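Local coordinates for protein putative 2,5-diketo-D-gluconic acid reductase B (Sinorhizobium meliloti, PDB 3UP8) that probably reduces methylglyoxal and related carbonyl compounds with NADPH, as an aldo/keto reductase built on a TIM barrel, at residues R62-A67 and A88-T93; Q68-E73 and T93-V98; A74-A79 and R115-D120; L125-P130 and E138-L143. One frame throughout, in Å; residues are numbered along the deposited sequence.

How the interactions relate
The four contacts lie in one arc of the eight-stranded parallel barrel. Interactions 1, 2 and 3 alternate their segments along the chain, and interaction 4 follows. Interactions 1 and 2 share T93 and strand 91-96, with centres about 13 Å apart. Interaction 3 packs helix 73-83 against helix 103-117 outside the barrel, its centre about 11 Å from that of interaction 1. Interaction 4 joins strand 122-127, the neighbour of 91-96, to helix 136-148. Its centre is about 12 Å from that of interaction 2, and both touch one acetate. They bring Y70, K95 and H128, predicted active-site residues, together at the C-terminal ends of neighbouring strands, with D65 beside K95, as in this family's tetrad.

Interaction 1 (R62-A67 and A88-T93); sequences RHVDTA and ADVFLT
R62, V64 and T66 pair with F91 and T93 through four backbone hydrogen bonds, joining strand 63-65 to strand 91-96. F91 N donates to R62 O at 2.7 Å, V64 N to F91 O, T93 N to V64 O, and T66 N to T93 O. The strands run parallel (9°) in the TIM barrel, linked by a beta-alpha-beta crossover through helix 73-83. H63 and F91 both hold CG anti to the backbone N (chi1 169° and -170°) and lie side by side. The edge of F91 meets the H63 face in a T-shaped stack, centroids 5.5 Å apart. V64 CB touches L92 CD1 at 4.3 Å on their shared face, and V64 CG2 touches V90 CG1 just before the strand. One water in the H63 ring plane bonds H63 NE2 at 2.8 Å, D65 OD2 at 2.7 Å and T93 OG1. H63 ND1 bonds P35 O, and D65 OD1 makes a salt bridge with K95. The water probably limits rotation of the D65 carboxylate beside K95, predicted to lower the active-site tyrosine's pKa.

Interaction 2 (Q68-E73 and T93-V98); sequences QIYGNE and TTKVWV. With ACT (acetate ion), chain C.
Y70 OH takes two partners at once: K95 NZ donates to it at 2.8 Å, and it donates at 2.6 Å to O of an acetate, probably from the crystallisation liquor. The K95 chain bends at its last torsion (chi4 73°) to bring NZ to the hydroxyl, and D65 holds the same NZ in a salt bridge. Y70 is the predicted proton donor and K95 is predicted to lower its pKa, as in the aldo/keto reductase active site. K95 lies near the C-terminal end of barrel strand 91-96, and Y70 lies in the type I turn 68-71. Q68 bonds segment 93-98 twice. Its N bonds K95 O, and its OE1 accepts W97 N at 2.9 Å from above the amide plane. OE1 also accepts from N100. I69 lies across one face of W97, with CD1 over the five-membered ring in a CH-pi contact. An alanine in place of W97 would probably leave I69 without this flat cover. T94 OG1 donates to E73 OE2 at 2.6 Å, and S113 also bonds that oxygen.

Interaction 3 (A74-A79 and R115-D120); sequences AEVGEA and RKLRTD
A74 and G77 of helix 73-83 face K116 and L117 at the end of helix 103-117. These are two neighbouring helices of the outer layer of the TIM barrel. G77 allows the close approach: its CA comes within 3.4 Å of L117 O. A CB there would clash with K116 O and L117 CA. A74 CA also makes a CA-H...O contact with K116 O, at 3.5 Å.

The L117 side chain can be followed outward. Its CB points away from helix 73-83, yet CG stands anti to the carbonyl carbon (chi1 -66°) and the branch returns toward the neighbour. CD2 then lies 3.8 Å from V76 CG1, the two side chains side by side. CD1 reaches T94 on the barrel strand, while CD2 also packs on E73. V76 in turn touches T66 and L92, so this branch carries the contact down to the sheet.

Farther along, R118 and E78 run side by side, with R118 NH1 4.1 Å from E78 CG and guanidinium and carboxylate planes 14° apart. Their charged atoms do not meet: R118 NH1 bonds Q81, and E78 OE2 pairs with K82. No direct hydrogen bond crosses the contact. Two waters bridge it instead. One donates to A74 O and K116 O, and the other donates to G77 O at 3.0 Å and to L117 O at 2.8 Å.

Interaction 4 (L125-P130 and E138-L143); sequences LLLHWP and ERIGAL. With ACT (acetate ion), chain C.
Strand 125-127 and helix 138-143 run antiparallel at 176°, their axes 9.8 Å apart, with the CA atoms of L125 and L143, and of L127 and R139, nearest across them. L143 meets the strand with two methyls. CD2 lies 3.8 Å from L125 CD2, and CD1 lies 3.7 Å from L127 CG. L127 holds CG anti to the carbonyl carbon (chi1 -53°), and its CD1 reaches I140 CD1 at 3.9 Å, the two side chains at about a right angle. The same methyl touches R139 CB. This is the strand-to-helix half of a beta-alpha-beta unit of the TIM barrel, running from strand 122-127 through helix 136-148 to strand 152-158. F106 of helix 103-117 also packs on L127 and L143. R139 bends at chi3 (-103°) and turns its guanidinium to the loop after the strand. NH1 donates to P130 O at 2.7 Å from above the carbonyl plane. A leucine in place of R139 would probably leave P130 O without this donor and the loop less firmly tied to the helix. H128, the predicted substrate-binding residue, follows the strand and turns toward the barrel's mouth. Its NE2 donates to acetate OXT at 2.7 Å.

Interaction 1 (R62-A67 and A88-T93)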
loop_
_atom_site.group_PDB
_atom_site.type_symbol
_atom_site.label_atom_id
_atom_site.label_comp_id
_atom_site.label_asym_id
_atom_site.label_seq_id
_atom_site.Cartn_x
_atom_site.Cartn_y
_atom_site.Cartn_z
ATOM N N ARG A 62 -6.624 -8.444 -7.021
ATOM C CA ARG A 62 -7.702 -8.556 -6.031
ATOM C C ARG A 62 -7.509 -7.620 -4.835
ATOM O O ARG A 62 -8.159 -7.777 -3.802
ATOM C CB ARG A 62 -7.819 -9.995 -5.538
ATOM C CG ARG A 62 -8.315 -11.000 -6.574
ATOM C CD ARG A 62 -9.768 -10.728 -6.994
ATOM N NE ARG A 62 -10.222 -11.716 -7.967
ATOM C CZ ARG A 62 -10.095 -11.595 -9.286
ATOM N NH1 ARG A 62 -9.534 -10.520 -9.810
ATOM N NH2 ARG A 62 -10.529 -12.563 -10.084
ATOM N N HIS A 63 -6.597 -6.667 -4.972
ATOM C CA HIS A 63 -6.301 -5.707 -3.931
ATOM C C HIS A 63 -6.297 -4.369 -4.642
ATOM O O HIS A 63 -5.586 -4.181 -5.617
ATOM C CB HIS A 63 -4.944 -6.067 -3.283
ATOM C CG HIS A 63 -4.388 -5.026 -2.363
ATOM N ND1 HIS A 63 -3.131 -5.140 -1.801
ATOM C CD2 HIS A 63 -4.890 -3.849 -1.921
ATOM C CE1 HIS A 63 -2.886 -4.078 -1.058
ATOM N NE2 HIS A 63 -3.940 -3.284 -1.104
ATOM N N VAL A 64 -7.162 -3.462 -4.202
ATOM C CA VAL A 64 -7.236 -2.130 -4.787
ATOM C C VAL A 64 -7.059 -1.095 -3.678
ATOM O O VAL A 64 -7.709 -1.192 -2.640
ATOM C CB VAL A 64 -8.586 -1.870 -5.506
ATOM C CG1 VAL A 64 -8.591 -0.471 -6.106
ATOM C CG2 VAL A 64 -8.835 -2.927 -6.611
ATOM N N ASP A 65 -6.166 -0.138 -3.917
ATOM C CA ASP A 65 -5.807 0.882 -2.934
ATOM C C ASP A 65 -6.110 2.298 -3.412
ATOM O O ASP A 65 -5.639 2.731 -4.476
ATOM C CB ASP A 65 -4.328 0.754 -2.564
ATOM C CG ASP A 65 -3.902 1.758 -1.515
ATOM O OD1 ASP A 65 -3.658 2.937 -1.882
ATOM O OD2 ASP A 65 -3.800 1.355 -0.332
ATOM N N THR A 66 -6.876 3.033 -2.606
ATOM C CA THR A 66 -7.246 4.417 -2.924
ATOM C C THR A 66 -7.196 5.286 -1.647
ATOM O O THR A 66 -6.694 4.831 -0.610
ATOM C CB THR A 66 -8.619 4.458 -3.669
ATOM O OG1 THR A 66 -8.893 5.782 -4.152
ATOM C CG2 THR A 66 -9.761 3.965 -2.760
ATOM N N ALA A 67 -7.654 6.537 -1.737
ATOM C CA ALA A 67 -7.590 7.490 -0.624
ATOM C C ALA A 67 -8.599 8.589 -0.869
ATOM O O ALA A 67 -8.907 8.894 -2.011
ATOM C CB ALA A 67 -6.197 8.098 -0.509
ATOM N N ALA A 88 -16.674 -9.757 -1.736
ATOM C CA ALA A 88 -15.901 -10.519 -0.760
ATOM C C ALA A 88 -14.539 -10.987 -1.293
ATOM O O ALA A 88 -13.658 -11.353 -0.512
ATOM C CB ALA A 88 -16.721 -11.714 -0.235
ATOM N N ASP A 89 -14.372 -10.964 -2.615
ATOM C CA ASP A 89 -13.121 -11.400 -3.248
ATOM C C ASP A 89 -12.125 -10.263 -3.461
ATOM O O ASP A 89 -10.979 -10.514 -3.845
ATOM C CB ASP A 89 -13.397 -12.067 -4.604
ATOM C CG ASP A 89 -14.150 -13.390 -4.478
ATOM O OD1 ASP A 89 -14.248 -13.951 -3.363
ATOM O OD2 ASP A 89 -14.639 -13.865 -5.519
ATOM N N VAL A 90 -12.556 -9.021 -3.250
ATOM C CA VAL A 90 -11.661 -7.882 -3.431
ATOM C C VAL A 90 -11.254 -7.339 -2.066
ATOM O O VAL A 90 -12.071 -7.265 -1.155
ATOM C CB VAL A 90 -12.293 -6.756 -4.290
ATOM C CG1 VAL A 90 -11.350 -5.555 -4.419
ATOM C CG2 VAL A 90 -12.644 -7.272 -5.695
ATOM N N PHE A 91 -9.987 -6.973 -1.939
ATOM C CA PHE A 91 -9.494 -6.297 -0.741
ATOM C C PHE A 91 -9.380 -4.812 -1.055
ATOM O O PHE A 91 -8.553 -4.399 -1.875
ATOM C CB PHE A 91 -8.142 -6.867 -0.325
ATOM C CG PHE A 91 -7.686 -6.397 1.021
ATOM C CD1 PHE A 91 -7.833 -7.209 2.134
ATOM C CD2 PHE A 91 -7.139 -5.130 1.174
ATOM C CE1 PHE A 91 -7.429 -6.761 3.412
ATOM C CE2 PHE A 91 -6.735 -4.677 2.434
ATOM C CZ PHE A 91 -6.885 -5.497 3.549
ATOM N N LEU A 92 -10.219 -4.008 -0.409
ATOM C CA LEU A 92 -10.329 -2.597 -0.766
ATOM C C LEU A 92 -9.850 -1.713 0.374
ATOM O O LEU A 92 -10.338 -1.823 1.484
ATOM C CB LEU A 92 -11.773 -2.245 -1.195
ATOM C CG LEU A 92 -12.113 -0.767 -1.507
ATOM C CD1 LEU A 92 -11.330 -0.187 -2.707
ATOM C CD2 LEU A 92 -13.626 -0.555 -1.696
ATOM N N THR A 93 -8.897 -0.835 0.076
ATOM C CA THR A 93 -8.320 0.064 1.060
ATOM C C THR A 93 -8.615 1.507 0.701
ATOM O O THR A 93 -8.448 1.891 -0.455
ATOM C CB THR A 93 -6.791 -0.099 1.052
ATOM O OG1 THR A 93 -6.477 -1.449 1.397
ATOM C CG2 THR A 93 -6.094 0.887 2.029
HETATM O O HOH W 1 -3.688 -1.163 0.665
#

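Interaction 2 (Q68-E73 and T93-V98)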
loop_
_atom_site.group_PDB
_atom_site.type_symbol
_atom_site.label_atom_id
_atom_site.label_comp_id
_atom_site.label_asym_id
_atom_site.label_seq_id
_atom_site.Cartn_x
_atom_site.Cartn_y
_atom_site.Cartn_z
ATOM N N GLN A 68 -9.096 9.196 0.196
ATOM C CA GLN A 68 -9.989 10.345 0.061
ATOM C C GLN A 68 -9.352 11.450 -0.783
ATOM O O GLN A 68 -9.993 11.979 -1.697
ATOM C CB GLN A 68 -10.383 10.877 1.438
ATOM C CG GLN A 68 -11.349 9.964 2.156
ATOM C CD GLN A 68 -11.562 10.318 3.629
ATOM O OE1 GLN A 68 -10.943 11.234 4.172
ATOM N NE2 GLN A 68 -12.469 9.596 4.262
ATOM N N ILE A 69 -8.080 11.746 -0.519
ATOM C CA ILE A 69 -7.387 12.871 -1.176
ATOM C C ILE A 69 -7.074 12.650 -2.646
ATOM O O ILE A 69 -6.892 13.628 -3.372
ATOM C CB ILE A 69 -6.090 13.298 -0.433
ATOM C CG1 ILE A 69 -5.639 14.703 -0.866
ATOM C CG2 ILE A 69 -4.958 12.286 -0.653
ATOM C CD1 ILE A 69 -6.638 15.817 -0.555
ATOM N N TYR A 70 -6.986 11.395 -3.095
ATOM C CA TYR A 70 -6.693 11.141 -4.520
ATOM C C TYR A 70 -7.819 11.612 -5.418
ATOM O O TYR A 70 -7.586 11.887 -6.578
ATOM C CB TYR A 70 -6.437 9.659 -4.852
ATOM C CG TYR A 70 -5.396 8.956 -4.034
ATOM C CD1 TYR A 70 -4.369 9.653 -3.389
ATOM C CD2 TYR A 70 -5.417 7.569 -3.938
ATOM C CE1 TYR A 70 -3.407 8.970 -2.636
ATOM C CE2 TYR A 70 -4.469 6.886 -3.191
ATOM C CZ TYR A 70 -3.480 7.586 -2.534
ATOM O OH TYR A 70 -2.554 6.863 -1.798
ATOM N N GLY A 71 -9.037 11.696 -4.894
ATOM C CA GLY A 71 -10.170 12.165 -5.690
ATOM C C GLY A 71 -10.684 11.165 -6.716
ATOM O O GLY A 71 -11.412 11.530 -7.629
ATOM N N ASN A 72 -10.314 9.894 -6.585
ATOM C CA ASN A 72 -10.774 8.891 -7.557
ATOM C C ASN A 72 -11.556 7.724 -6.944
ATOM O O ASN A 72 -11.754 6.694 -7.599
ATOM C CB ASN A 72 -9.587 8.378 -8.384
ATOM C CG ASN A 72 -8.457 7.830 -7.512
ATOM O OD1 ASN A 72 -8.683 7.409 -6.379
ATOM N ND2 ASN A 72 -7.238 7.835 -8.042
ATOM N N GLU A 73 -12.016 7.884 -5.699
ATOM C CA GLU A 73 -12.791 6.817 -5.040
ATOM C C GLU A 73 -14.052 6.439 -5.819
ATOM O O GLU A 73 -14.389 5.248 -5.933
ATOM C CB GLU A 73 -13.196 7.220 -3.620
ATOM C CG GLU A 73 -12.097 7.088 -2.570
ATOM C CD GLU A 73 -12.512 7.716 -1.234
ATOM O OE1 GLU A 73 -13.108 8.829 -1.248
ATOM O OE2 GLU A 73 -12.262 7.091 -0.179
ATOM N N THR A 93 -8.897 -0.835 0.076
ATOM C CA THR A 93 -8.320 0.064 1.060
ATOM C C THR A 93 -8.615 1.507 0.701
ATOM O O THR A 93 -8.448 1.891 -0.455
ATOM C CB THR A 93 -6.791 -0.099 1.052
ATOM O OG1 THR A 93 -6.477 -1.449 1.397
ATOM C CG2 THR A 93 -6.094 0.887 2.029
ATOM N N THR A 94 -9.059 2.302 1.673
ATOM C CA THR A 94 -8.997 3.763 1.511
ATOM C C THR A 94 -8.312 4.413 2.713
ATOM O O THR A 94 -7.901 3.723 3.657
ATOM C CB THR A 94 -10.369 4.414 1.114
ATOM O OG1 THR A 94 -10.143 5.750 0.636
ATOM C CG2 THR A 94 -11.376 4.417 2.287
ATOM N N LYS A 95 -8.148 5.731 2.653
ATOM C CA LYS A 95 -7.378 6.462 3.655
ATOM C C LYS A 95 -8.115 7.737 4.035
ATOM O O LYS A 95 -8.622 8.458 3.172
ATOM C CB LYS A 95 -5.992 6.828 3.102
ATOM C CG LYS A 95 -5.243 5.656 2.453
ATOM C CD LYS A 95 -3.844 6.054 1.988
ATOM C CE LYS A 95 -3.198 4.968 1.129
ATOM N NZ LYS A 95 -3.791 4.853 -0.258
ATOM N N VAL A 96 -8.163 8.011 5.333
ATOM C CA VAL A 96 -8.721 9.271 5.837
ATOM C C VAL A 96 -7.720 10.417 5.682
ATOM O O VAL A 96 -6.599 10.343 6.182
ATOM C CB VAL A 96 -9.143 9.131 7.310
ATOM C CG1 VAL A 96 -9.763 10.418 7.822
ATOM C CG2 VAL A 96 -10.087 7.963 7.456
ATOM N N TRP A 97 -8.140 11.459 4.968
ATOM C CA TRP A 97 -7.327 12.643 4.740
ATOM C C TRP A 97 -7.255 13.459 6.024
ATOM O O TRP A 97 -8.205 13.490 6.818
ATOM C CB TRP A 97 -7.912 13.502 3.609
ATOM C CG TRP A 97 -7.060 14.719 3.283
ATOM C CD1 TRP A 97 -7.458 16.027 3.291
ATOM C CD2 TRP A 97 -5.673 14.721 2.929
ATOM N NE1 TRP A 97 -6.404 16.843 2.953
ATOM C CE2 TRP A 97 -5.295 16.068 2.732
ATOM C CE3 TRP A 97 -4.710 13.711 2.756
ATOM C CZ2 TRP A 97 -3.996 16.435 2.366
ATOM C CZ3 TRP A 97 -3.410 14.078 2.387
ATOM C CH2 TRP A 97 -3.070 15.429 2.198
ATOM N N VAL A 98 -6.115 14.110 6.227
ATOM C CA VAL A 98 -5.835 14.805 7.484
ATOM C C VAL A 98 -6.864 15.905 7.815
ATOM O O VAL A 98 -7.045 16.223 8.975
ATOM C CB VAL A 98 -4.396 15.390 7.515
ATOM C CG1 VAL A 98 -3.335 14.281 7.291
ATOM C CG2 VAL A 98 -4.216 16.508 6.488
HETATM C C ACT C . 0.335 8.614 -1.144
HETATM O O ACT C . -0.014 7.452 -1.446
HETATM O OXT ACT C . -0.590 9.404 -0.921
HETATM C CH3 ACT C . 1.763 9.050 -1.047
HETATM O O HOH W 2 -6.760 10.777 1.805
#

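Interaction 3 (A74-A79 and R115-D120)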
loop_
_atom_site.group_PDB
_atom_site.type_symbol
_atom_site.label_atom_id
_atom_site.label_comp_id
_atom_site.label_asym_id
_atom_site.label_seq_id
_atom_site.Cartn_x
_atom_site.Cartn_y
_atom_site.Cartn_z
ATOM N N ALA A 74 -14.749 7.448 -6.349
ATOM C CA ALA A 74 -15.954 7.215 -7.152
ATOM C C ALA A 74 -15.698 6.239 -8.311
ATOM O O ALA A 74 -16.478 5.312 -8.545
ATOM C CB ALA A 74 -16.532 8.557 -7.679
ATOM N N GLU A 75 -14.590 6.438 -9.010
ATOM C CA GLU A 75 -14.264 5.623 -10.178
ATOM C C GLU A 75 -13.788 4.235 -9.757
ATOM O O GLU A 75 -14.082 3.251 -10.438
ATOM C CB GLU A 75 -13.235 6.352 -11.054
ATOM C CG GLU A 75 -13.802 7.624 -11.726
ATOM C CD GLU A 75 -13.697 8.893 -10.882
ATOM O OE1 GLU A 75 -13.369 8.828 -9.673
ATOM O OE2 GLU A 75 -13.950 9.986 -11.443
ATOM N N VAL A 76 -13.071 4.147 -8.628
ATOM C CA VAL A 76 -12.726 2.849 -8.054
ATOM C C VAL A 76 -14.003 2.052 -7.785
ATOM O O VAL A 76 -14.092 0.889 -8.168
ATOM C CB VAL A 76 -11.870 2.966 -6.748
ATOM C CG1 VAL A 76 -11.781 1.614 -6.035
ATOM C CG2 VAL A 76 -10.464 3.479 -7.067
ATOM N N GLY A 77 -14.976 2.685 -7.130
ATOM C CA GLY A 77 -16.268 2.065 -6.814
ATOM C C GLY A 77 -17.001 1.577 -8.060
ATOM O O GLY A 77 -17.484 0.449 -8.100
ATOM N N GLU A 78 -17.040 2.420 -9.087
ATOM C CA GLU A 78 -17.695 2.064 -10.360
ATOM C C GLU A 78 -16.999 0.876 -11.034
ATOM O O GLU A 78 -17.649 -0.085 -11.437
ATOM C CB GLU A 78 -17.701 3.267 -11.312
ATOM C CG GLU A 78 -18.519 3.026 -12.595
ATOM C CD GLU A 78 -18.517 4.220 -13.538
ATOM O OE1 GLU A 78 -18.575 5.363 -13.042
ATOM O OE2 GLU A 78 -18.457 4.015 -14.772
ATOM N N ALA A 79 -15.676 0.956 -11.152
ATOM C CA ALA A 79 -14.880 -0.106 -11.778
ATOM C C ALA A 79 -15.067 -1.457 -11.095
ATOM O O ALA A 79 -15.266 -2.471 -11.761
ATOM C CB ALA A 79 -13.402 0.283 -11.825
ATOM N N ARG A 115 -20.074 5.857 0.211
ATOM C CA ARG A 115 -21.009 6.241 -0.848
ATOM C C ARG A 115 -20.311 6.227 -2.204
ATOM O O ARG A 115 -20.892 5.734 -3.184
ATOM C CB ARG A 115 -21.658 7.601 -0.577
ATOM C CG ARG A 115 -22.654 7.575 0.584
ATOM C CD ARG A 115 -23.470 8.873 0.699
ATOM N NE ARG A 115 -22.732 9.955 1.351
ATOM C CZ ARG A 115 -22.646 10.124 2.672
ATOM N NH1 ARG A 115 -23.251 9.288 3.509
ATOM N NH2 ARG A 115 -21.947 11.144 3.158
ATOM N N LYS A 116 -19.090 6.776 -2.269
ATOM C CA LYS A 116 -18.331 6.828 -3.526
ATOM C C LYS A 116 -17.903 5.433 -3.980
ATOM O O LYS A 116 -17.965 5.105 -5.175
ATOM C CB LYS A 116 -17.108 7.754 -3.415
ATOM C CG LYS A 116 -17.447 9.233 -3.135
ATOM C CD LYS A 116 -16.226 10.105 -3.391
ATOM C CE LYS A 116 -16.554 11.600 -3.349
ATOM N NZ LYS A 116 -16.344 12.201 -1.986
ATOM N N LEU A 117 -17.498 4.609 -3.015
ATOM C CA LEU A 117 -16.997 3.261 -3.295
ATOM C C LEU A 117 -18.102 2.226 -3.540
ATOM O O LEU A 117 -17.812 1.075 -3.892
ATOM C CB LEU A 117 -16.062 2.799 -2.166
ATOM C CG LEU A 117 -14.756 3.598 -2.064
ATOM C CD1 LEU A 117 -14.082 3.290 -0.713
ATOM C CD2 LEU A 117 -13.813 3.273 -3.224
ATOM N N ARG A 118 -19.360 2.638 -3.354
ATOM C CA ARG A 118 -20.525 1.778 -3.591
ATOM C C ARG A 118 -20.472 0.439 -2.846
ATOM O O ARG A 118 -20.754 -0.636 -3.402
ATOM C CB ARG A 118 -20.778 1.591 -5.104
ATOM C CG ARG A 118 -21.115 2.912 -5.794
ATOM C CD ARG A 118 -21.570 2.730 -7.246
ATOM N NE ARG A 118 -21.932 4.026 -7.827
ATOM C CZ ARG A 118 -21.952 4.298 -9.129
ATOM N NH1 ARG A 118 -21.643 3.366 -10.027
ATOM N NH2 ARG A 118 -22.281 5.518 -9.533
ATOM N N THR A 119 -20.092 0.512 -1.576
ATOM C CA THR A 119 -20.019 -0.673 -0.721
ATOM C C THR A 119 -20.273 -0.231 0.722
ATOM O O THR A 119 -20.088 0.939 1.044
ATOM C CB THR A 119 -18.663 -1.428 -0.874
ATOM O OG1 THR A 119 -18.609 -2.533 0.045
ATOM C CG2 THR A 119 -17.461 -0.492 -0.631
ATOM N N ASP A 120 -20.728 -1.143 1.575
ATOM C CA ASP A 120 -21.002 -0.775 2.975
ATOM C C ASP A 120 -19.774 -0.860 3.904
ATOM O O ASP A 120 -19.862 -0.505 5.074
ATOM C CB ASP A 120 -22.171 -1.587 3.541
ATOM C CG ASP A 120 -21.815 -3.046 3.823
ATOM O OD1 ASP A 120 -21.013 -3.668 3.096
ATOM O OD2 ASP A 120 -22.357 -3.580 4.811
HETATM O O HOH W 3 -18.990 5.645 -7.696
HETATM O O HOH W 4 -17.850 -1.129 -5.598
#

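Interaction 4 (L125-P130 and E138-L143)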
loop_
_atom_site.group_PDB
_atom_site.type_symbol
_atom_site.label_atom_id
_atom_site.label_comp_id
_atom_site.label_asym_id
_atom_site.label_seq_id
_atom_site.Cartn_x
_atom_site.Cartn_y
_atom_site.Cartn_z
ATOM N N LEU A 125 -8.789 0.654 6.389
ATOM C CA LEU A 125 -8.835 2.110 6.470
ATOM C C LEU A 125 -7.587 2.599 7.177
ATOM O O LEU A 125 -7.270 2.134 8.276
ATOM C CB LEU A 125 -10.087 2.596 7.211
ATOM C CG LEU A 125 -10.306 4.113 7.288
ATOM C CD1 LEU A 125 -10.614 4.679 5.899
ATOM C CD2 LEU A 125 -11.424 4.494 8.268
ATOM N N LEU A 126 -6.880 3.521 6.531
ATOM C CA LEU A 126 -5.632 4.051 7.080
ATOM C C LEU A 126 -5.766 5.523 7.419
ATOM O O LEU A 126 -6.524 6.269 6.797
ATOM C CB LEU A 126 -4.483 3.872 6.077
ATOM C CG LEU A 126 -4.292 2.527 5.370
ATOM C CD1 LEU A 126 -3.093 2.608 4.426
ATOM C CD2 LEU A 126 -4.094 1.385 6.366
ATOM N N LEU A 127 -5.014 5.932 8.425
ATOM C CA LEU A 127 -4.696 7.328 8.622
ATOM C C LEU A 127 -3.603 7.633 7.607
ATOM O O LEU A 127 -2.536 6.989 7.606
ATOM C CB LEU A 127 -4.202 7.580 10.064
ATOM C CG LEU A 127 -5.132 7.077 11.176
ATOM C CD1 LEU A 127 -4.477 7.172 12.563
ATOM C CD2 LEU A 127 -6.494 7.821 11.159
ATOM N N HIS A 128 -3.865 8.620 6.755
ATOM C CA HIS A 128 -3.002 8.872 5.595
ATOM C C HIS A 128 -1.621 9.422 5.963
ATOM O O HIS A 128 -0.614 9.003 5.398
ATOM C CB HIS A 128 -3.717 9.801 4.593
ATOM C CG HIS A 128 -3.254 9.640 3.180
ATOM N ND1 HIS A 128 -4.060 9.922 2.098
ATOM C CD2 HIS A 128 -2.072 9.214 2.668
ATOM C CE1 HIS A 128 -3.394 9.688 0.981
ATOM N NE2 HIS A 128 -2.188 9.252 1.297
ATOM N N TRP A 129 -1.583 10.342 6.927
ATOM C CA TRP A 129 -0.352 10.971 7.376
ATOM C C TRP A 129 -0.428 11.172 8.883
ATOM O O TRP A 129 -1.520 11.373 9.408
ATOM C CB TRP A 129 -0.138 12.322 6.680
ATOM C CG TRP A 129 0.259 12.173 5.242
ATOM C CD1 TRP A 129 -0.572 12.119 4.171
ATOM C CD2 TRP A 129 1.588 12.018 4.732
ATOM N NE1 TRP A 129 0.153 11.947 3.014
ATOM C CE2 TRP A 129 1.482 11.872 3.337
ATOM C CE3 TRP A 129 2.859 11.989 5.323
ATOM C CZ2 TRP A 129 2.598 11.703 2.518
ATOM C CZ3 TRP A 129 3.974 11.822 4.501
ATOM C CH2 TRP A 129 3.827 11.666 3.117
ATOM N N PRO A 130 0.727 11.133 9.583
ATOM C CA PRO A 130 0.762 11.332 11.049
ATOM C C PRO A 130 0.634 12.785 11.517
ATOM O O PRO A 130 0.110 13.027 12.615
ATOM C CB PRO A 130 2.138 10.791 11.442
ATOM C CG PRO A 130 2.977 11.041 10.232
ATOM C CD PRO A 130 2.055 10.766 9.055
ATOM N N GLU A 138 -7.475 10.442 19.548
ATOM C CA GLU A 138 -8.758 10.795 18.934
ATOM C C GLU A 138 -8.889 10.142 17.544
ATOM O O GLU A 138 -9.943 9.633 17.199
ATOM C CB GLU A 138 -8.930 12.314 18.821
ATOM C CG GLU A 138 -10.305 12.737 18.289
ATOM C CD GLU A 138 -10.522 14.256 18.280
ATOM O OE1 GLU A 138 -9.861 14.977 19.065
ATOM O OE2 GLU A 138 -11.351 14.737 17.466
ATOM N N ARG A 139 -7.814 10.152 16.759
ATOM C CA ARG A 139 -7.836 9.538 15.417
ATOM C C ARG A 139 -7.934 8.031 15.537
ATOM O O ARG A 139 -8.696 7.393 14.828
ATOM C CB ARG A 139 -6.586 9.909 14.627
ATOM C CG ARG A 139 -6.436 11.394 14.416
ATOM C CD ARG A 139 -5.088 11.695 13.785
ATOM N NE ARG A 139 -4.132 12.221 14.748
ATOM C CZ ARG A 139 -2.832 12.358 14.516
ATOM N NH1 ARG A 139 -2.308 11.983 13.353
ATOM N NH2 ARG A 139 -2.051 12.854 15.464
ATOM N N ILE A 140 -7.158 7.470 16.457
ATOM C CA ILE A 140 -7.142 6.026 16.658
ATOM C C ILE A 140 -8.503 5.600 17.201
ATOM O O ILE A 140 -9.031 4.551 16.804
ATOM C CB ILE A 140 -5.990 5.595 17.624
ATOM C CG1 ILE A 140 -4.599 5.850 17.009
ATOM C CG2 ILE A 140 -6.145 4.155 18.059
ATOM C CD1 ILE A 140 -4.239 5.003 15.773
ATOM N N GLY A 141 -9.072 6.418 18.095
ATOM C CA GLY A 141 -10.423 6.157 18.611
ATOM C C GLY A 141 -11.471 6.077 17.498
ATOM O O GLY A 141 -12.348 5.199 17.509
ATOM N N ALA A 142 -11.394 7.021 16.563
ATOM C CA ALA A 142 -12.321 7.050 15.426
ATOM C C ALA A 142 -12.112 5.848 14.502
ATOM O O ALA A 142 -13.091 5.281 14.032
ATOM C CB ALA A 142 -12.193 8.328 14.669
ATOM N N LEU A 143 -10.854 5.439 14.270
ATOM C CA LEU A 143 -10.592 4.200 13.513
ATOM C C LEU A 143 -11.288 3.008 14.146
ATOM O O LEU A 143 -11.958 2.228 13.458
ATOM C CB LEU A 143 -9.091 3.881 13.420
ATOM C CG LEU A 143 -8.225 4.513 12.337
ATOM C CD1 LEU A 143 -6.763 4.084 12.602
ATOM C CD2 LEU A 143 -8.680 4.117 10.918
HETATM C C ACT C . 0.335 8.614 -1.144
HETATM O O ACT C . -0.014 7.452 -1.446
HETATM O OXT ACT C . -0.590 9.404 -0.921
HETATM C CH3 ACT C . 1.763 9.050 -1.047
#